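Local coordinates for pseudoazurin (Blue copper protein) (Sinorhizobium meliloti, PDB 3TU6), which binds one copper ion and, as a blue copper protein of the cupredoxin family, probably carries electrons in the periplasm, at residues Y4-L9 with M18-A23; P22-A27 with A91-E96. All blocks are in the same frame, centred on the assembly; numbering follows the deposited sequence.

Interaction 1 (Y4-L9 with M18-A23)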
loop_
_atom_site.group_PDB
_atom_site.type_symbol
_atom_site.label_atom_id
_atom_site.label_comp_id
_atom_site.label_asym_id
_atom_site.label_seq_id
_atom_site.Cartn_x
_atom_site.Cartn_y
_atom_site.Cartn_z
ATOM N N TYR A 4 0.626 -11.744 5.983
ATOM C CA TYR A 4 1.798 -10.893 5.782
ATOM C C TYR A 4 1.788 -9.670 6.691
ATOM O O TYR A 4 0.752 -9.309 7.258
ATOM C CB TYR A 4 1.885 -10.471 4.316
ATOM C CG TYR A 4 2.071 -11.649 3.387
ATOM C CD1 TYR A 4 3.261 -12.369 3.384
ATOM C CD2 TYR A 4 1.052 -12.058 2.527
ATOM C CE1 TYR A 4 3.441 -13.460 2.547
ATOM C CE2 TYR A 4 1.224 -13.152 1.682
ATOM C CZ TYR A 4 2.423 -13.846 1.698
ATOM O OH TYR A 4 2.611 -14.926 0.870
ATOM N N ARG A 5 2.958 -9.047 6.827
ATOM C CA ARG A 5 3.149 -7.885 7.694
ATOM C C ARG A 5 3.743 -6.717 6.916
ATOM O O ARG A 5 4.691 -6.892 6.154
ATOM C CB ARG A 5 4.096 -8.233 8.845
ATOM C CG ARG A 5 3.567 -9.270 9.822
ATOM C CD ARG A 5 2.403 -8.735 10.634
ATOM N NE ARG A 5 2.187 -9.497 11.864
ATOM C CZ ARG A 5 2.910 -9.376 12.978
ATOM N NH1 ARG A 5 3.929 -8.520 13.044
ATOM N NH2 ARG A 5 2.617 -10.123 14.037
ATOM N N VAL A 6 3.178 -5.529 7.118
ATOM C CA VAL A 6 3.745 -4.291 6.594
ATOM C C VAL A 6 3.950 -3.324 7.751
ATOM O O VAL A 6 2.987 -2.909 8.394
ATOM C CB VAL A 6 2.824 -3.635 5.551
ATOM C CG1 VAL A 6 3.398 -2.295 5.101
ATOM C CG2 VAL A 6 2.627 -4.559 4.364
ATOM N N GLU A 7 5.205 -2.975 8.018
ATOM C CA GLU A 7 5.530 -2.063 9.110
ATOM C C GLU A 7 5.362 -0.613 8.673
ATOM O O GLU A 7 5.755 -0.239 7.567
ATOM C CB GLU A 7 6.958 -2.302 9.600
ATOM C CG GLU A 7 7.166 -3.678 10.216
ATOM C CD GLU A 7 8.533 -3.838 10.855
ATOM O OE1 GLU A 7 8.635 -4.580 11.853
ATOM O OE2 GLU A 7 9.503 -3.224 10.362
ATOM N N MET A 8 4.766 0.194 9.548
ATOM C CA MET A 8 4.611 1.629 9.317
ATOM C C MET A 8 5.725 2.335 10.087
ATOM O O MET A 8 5.748 2.305 11.319
ATOM C CB MET A 8 3.226 2.097 9.780
ATOM C CG MET A 8 2.084 1.232 9.248
ATOM S SD MET A 8 0.427 1.884 9.562
ATOM C CE MET A 8 0.296 1.632 11.337
ATOM N N LEU A 9 6.652 2.954 9.354
ATOM C CA LEU A 9 7.920 3.416 9.924
ATOM C C LEU A 9 8.247 4.868 9.589
ATOM O O LEU A 9 7.870 5.380 8.530
ATOM C CB LEU A 9 9.062 2.535 9.413
ATOM C CG LEU A 9 9.058 1.071 9.849
ATOM C CD1 LEU A 9 9.963 0.247 8.945
ATOM C CD2 LEU A 9 9.487 0.952 11.302
ATOM N N MET A 18 9.253 8.393 6.324
ATOM C CA MET A 18 7.815 8.093 6.308
ATOM C C MET A 18 7.531 7.032 5.242
ATOM O O MET A 18 7.244 7.356 4.083
ATOM C CB MET A 18 6.967 9.354 6.067
ATOM C CG MET A 18 7.326 10.565 6.926
ATOM S SD MET A 18 7.173 10.284 8.700
ATOM C CE MET A 18 8.889 10.071 9.159
ATOM N N ALA A 19 7.613 5.763 5.634
ATOM C CA ALA A 19 7.562 4.670 4.666
ATOM C C ALA A 19 6.885 3.411 5.199
ATOM O O ALA A 19 7.024 3.068 6.373
ATOM C CB ALA A 19 8.973 4.336 4.197
ATOM N N PHE A 20 6.154 2.733 4.317
ATOM C CA PHE A 20 5.675 1.382 4.582
ATOM C C PHE A 20 6.754 0.396 4.139
ATOM O O PHE A 20 7.288 0.522 3.032
ATOM C CB PHE A 20 4.378 1.101 3.825
ATOM C CG PHE A 20 3.211 1.933 4.279
ATOM C CD1 PHE A 20 2.535 1.628 5.454
ATOM C CD2 PHE A 20 2.772 3.011 3.519
ATOM C CE1 PHE A 20 1.448 2.392 5.868
ATOM C CE2 PHE A 20 1.687 3.776 3.928
ATOM C CZ PHE A 20 1.026 3.468 5.103
ATOM N N GLU A 21 7.073 -0.565 5.005
ATOM C CA GLU A 21 8.086 -1.580 4.710
ATOM C C GLU A 21 7.510 -2.981 4.912
ATOM O O GLU A 21 7.134 -3.344 6.030
ATOM C CB GLU A 21 9.317 -1.386 5.598
ATOM C CG GLU A 21 10.472 -2.323 5.260
ATOM C CD GLU A 21 11.739 -1.989 6.020
ATOM O OE1 GLU A 21 11.889 -0.827 6.453
ATOM O OE2 GLU A 21 12.588 -2.890 6.182
ATOM N N PRO A 22 7.432 -3.785 3.831
ATOM C CA PRO A 22 7.807 -3.516 2.438
ATOM C C PRO A 22 6.809 -2.601 1.729
ATOM O O PRO A 22 5.634 -2.560 2.097
ATOM C CB PRO A 22 7.808 -4.908 1.805
ATOM C CG PRO A 22 6.832 -5.666 2.590
ATOM C CD PRO A 22 6.949 -5.168 3.995
ATOM N N ALA A 23 7.285 -1.872 0.725
ATOM C CA ALA A 23 6.432 -0.978 -0.055
ATOM C C ALA A 23 5.464 -1.756 -0.946
ATOM O O ALA A 23 4.368 -1.275 -1.243
ATOM C CB ALA A 23 7.286 -0.042 -0.900
#
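Phe20 is the flat group here, and its ring meets Met8 and Val6. The sulfur of Met8 sits at the ring's edge, a Met-aromatic contact with SD 5.2 Å from the ring centroid and 80° off the ring normal. Met8 and Phe20 run side by side in the same direction, and CG of Met8 comes within 3.6 Å of CE1 of Phe20. Val6 CG1, anti to its backbone N (chi1 176°), crosses over to CB of Phe20 at 3.8 Å. From outside the pair, Tyr78 meets the ring edge-to-face. With an alanine in place of Phe20, Met8 CG and SD would probably lose their aromatic neighbour and a gap would be likely to open toward Tyr78 and the copper ligand Met88, whose side chain is about 4 Å from that of Phe20.

Backbone bonds clip the antiparallel strands together in both directions at Glu7–Glu21 and at Leu9–Ala19, with Glu21 N 2.9 Å from Glu7 O. Leu9 and Glu21 share the face opposite Phe20 with Glu7, which has a weak, long ion pair with Lys38; any repulsion between the two carboxylates would depend on the Glu21 conformer. The hairpin is thus two-sided: Met8, Phe20 and Val6 pack on the buried face, Phe20 being the one set beside Met88, while the other mixes leucine with acidic side chains.

Interaction 2 (P22-A27 with A91-E96)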
loop_
_atom_site.group_PDB
_atom_site.type_symbol
_atom_site.label_atom_id
_atom_site.label_comp_id
_atom_site.label_asym_id
_atom_site.label_seq_id
_atom_site.Cartn_x
_atom_site.Cartn_y
_atom_site.Cartn_z
ATOM N N PRO A 22 7.432 -3.785 3.831
ATOM C CA PRO A 22 7.807 -3.516 2.438
ATOM C C PRO A 22 6.809 -2.601 1.729
ATOM O O PRO A 22 5.634 -2.560 2.097
ATOM C CB PRO A 22 7.808 -4.908 1.805
ATOM C CG PRO A 22 6.832 -5.666 2.590
ATOM C CD PRO A 22 6.949 -5.168 3.995
ATOM N N ALA A 23 7.285 -1.872 0.725
ATOM C CA ALA A 23 6.432 -0.978 -0.055
ATOM C C ALA A 23 5.464 -1.756 -0.946
ATOM O O ALA A 23 4.368 -1.275 -1.243
ATOM C CB ALA A 23 7.286 -0.042 -0.900
ATOM N N VAL A 24 5.876 -2.951 -1.372
ATOM C CA VAL A 24 5.086 -3.782 -2.278
ATOM C C VAL A 24 4.975 -5.213 -1.750
ATOM O O VAL A 24 5.951 -5.965 -1.782
ATOM C CB VAL A 24 5.711 -3.813 -3.691
ATOM C CG1 VAL A 24 4.891 -4.692 -4.626
ATOM C CG2 VAL A 24 5.829 -2.404 -4.247
ATOM N N ILE A 25 3.789 -5.571 -1.259
ATOM C CA ILE A 25 3.481 -6.943 -0.847
ATOM C C ILE A 25 2.949 -7.725 -2.046
ATOM O O ILE A 25 2.076 -7.238 -2.764
ATOM C CB ILE A 25 2.410 -6.977 0.272
ATOM C CG1 ILE A 25 2.989 -6.474 1.597
ATOM C CG2 ILE A 25 1.857 -8.388 0.453
ATOM C CD1 ILE A 25 3.960 -7.434 2.254
ATOM N N ARG A 26 3.480 -8.930 -2.257
ATOM C CA ARG A 26 2.989 -9.822 -3.307
ATOM C C ARG A 26 2.231 -10.983 -2.673
ATOM O O ARG A 26 2.835 -11.918 -2.145
ATOM C CB ARG A 26 4.143 -10.336 -4.175
ATOM C CG ARG A 26 4.993 -9.242 -4.821
ATOM C CD ARG A 26 4.172 -8.288 -5.686
ATOM N NE ARG A 26 3.509 -8.965 -6.803
ATOM C CZ ARG A 26 3.961 -9.006 -8.059
ATOM N NH1 ARG A 26 3.262 -9.653 -8.984
ATOM N NH2 ARG A 26 5.098 -8.410 -8.407
ATOM N N ALA A 27 0.904 -10.906 -2.727
ATOM C CA ALA A 27 0.032 -11.890 -2.093
ATOM C C ALA A 27 -0.815 -12.623 -3.126
ATOM O O ALA A 27 -0.813 -12.279 -4.308
ATOM C CB ALA A 27 -0.864 -11.206 -1.075
ATOM N N ALA A 91 1.762 -0.540 -1.764
ATOM C CA ALA A 91 0.947 -1.343 -2.664
ATOM C C ALA A 91 0.823 -2.777 -2.165
ATOM O O ALA A 91 1.749 -3.317 -1.557
ATOM C CB ALA A 91 1.543 -1.327 -4.062
ATOM N N ILE A 92 -0.338 -3.376 -2.413
ATOM C CA ILE A 92 -0.536 -4.806 -2.216
ATOM C C ILE A 92 -1.017 -5.381 -3.539
ATOM O O ILE A 92 -2.091 -5.019 -4.020
ATOM C CB ILE A 92 -1.581 -5.117 -1.123
ATOM C CG1 ILE A 92 -1.228 -4.405 0.184
ATOM C CG2 ILE A 92 -1.675 -6.621 -0.900
ATOM C CD1 ILE A 92 -2.218 -4.664 1.302
ATOM N N VAL A 93 -0.210 -6.256 -4.132
ATOM C CA VAL A 93 -0.570 -6.922 -5.379
ATOM C C VAL A 93 -1.114 -8.309 -5.051
ATOM O O VAL A 93 -0.415 -9.132 -4.453
ATOM C CB VAL A 93 0.639 -7.040 -6.327
ATOM C CG1 VAL A 93 0.218 -7.632 -7.662
ATOM C CG2 VAL A 93 1.291 -5.674 -6.528
ATOM N N VAL A 94 -2.367 -8.551 -5.434
ATOM C CA VAL A 94 -3.049 -9.810 -5.150
ATOM C C VAL A 94 -3.240 -10.577 -6.453
ATOM O O VAL A 94 -3.964 -10.128 -7.340
ATOM C CB VAL A 94 -4.421 -9.563 -4.492
ATOM C CG1 VAL A 94 -5.057 -10.880 -4.071
ATOM C CG2 VAL A 94 -4.277 -8.631 -3.298
ATOM N N GLY A 95 -2.585 -11.730 -6.568
ATOM C CA GLY A 95 -2.604 -12.500 -7.809
ATOM C C GLY A 95 -1.931 -11.720 -8.925
ATOM O O GLY A 95 -0.825 -11.209 -8.746
ATOM N N GLU A 96 -2.608 -11.615 -10.067
ATOM C CA GLU A 96 -2.104 -10.838 -11.200
ATOM C C GLU A 96 -2.625 -9.401 -11.145
ATOM O O GLU A 96 -3.798 -9.181 -10.834
ATOM C CB GLU A 96 -2.524 -11.483 -12.521
ATOM C CG GLU A 96 -1.928 -12.864 -12.753
ATOM C CD GLU A 96 -2.271 -13.436 -14.119
ATOM O OE1 GLU A 96 -3.046 -12.797 -14.864
ATOM O OE2 GLU A 96 -1.763 -14.528 -14.447
HETATM O O HOH W 1 2.945 -2.920 0.966
HETATM O O HOH W 2 1.084 -10.854 -6.173
#
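Residues 24-27 and 91-94 run parallel, their short axes 4.7 Å apart and inclined by 17°, and five backbone bonds pass back and forth between residues 23-27 and 91-95, from Ala91 N to Ala23 O at one end to Gly95 N to Ala27 O at the other. Gly95, with a positive phi that favours glycine, gives the last of these N-H groups just beyond the end of strand 91-94.

Among the side chains, Arg26 and Val93 lie alongside each other, pointing the same way; the arginine is bent at chi2 and chi3 (-57° and -61°), which folds the chain back over the valine. CD and NE both rest on Val93, with NE 3.5 Å from Val93 CB, and CG1 of the valine lies near NH1 as well. Water 2 sits in the guanidinium plane at its edge: it accepts from Arg26 NE at 3.1 Å and is placed to donate to Val93 O at 2.9 Å, linking the charged group to the partner strand. On this same face Val24 CG1 crosses to Val93 CG2 at 4.2 Å, and helix 112-125 covers the valines through Ile123.

Ile25 and Ile92 project from the other face, side by side, and meet through their CG2 methyls at 4.2 Å. Val6 of strand 3-9 packs on Ile25, and Tyr76 and Tyr78 on Ile92. Near the start of the pairing, water 1 lies within hydrogen-bonding distance of Pro22 O and Ala91 O and could donate to either, where residues 22-23 lead into strand 24-27. This parallel pairing of an early strand with the one that follows the copper-ligand loop is characteristic of the cupredoxin beta barrel, here with a C-terminal helix packed against its outer face.

Strand 19-27 serves both contacts, which follow one another along it with centres 12 Å apart and Pro22 and Ala23 in common. Its first part pairs antiparallel with strand 3-9 in interaction 1; past the cis-proline break, its second part pairs parallel with strand 89-94 in interaction 2, a partner 64 residues further on. The two contacts touch directly in the interior, where Val6 CG2 meets Ile25 CG1 at 3.4 Å; Tyr4 CE2 also lies 4.0 Å from Ala27 CB. The broken strand therefore joins the N-terminal hairpin to the strand that begins just after the copper ligand Met88, with interaction 1 nearer the metal.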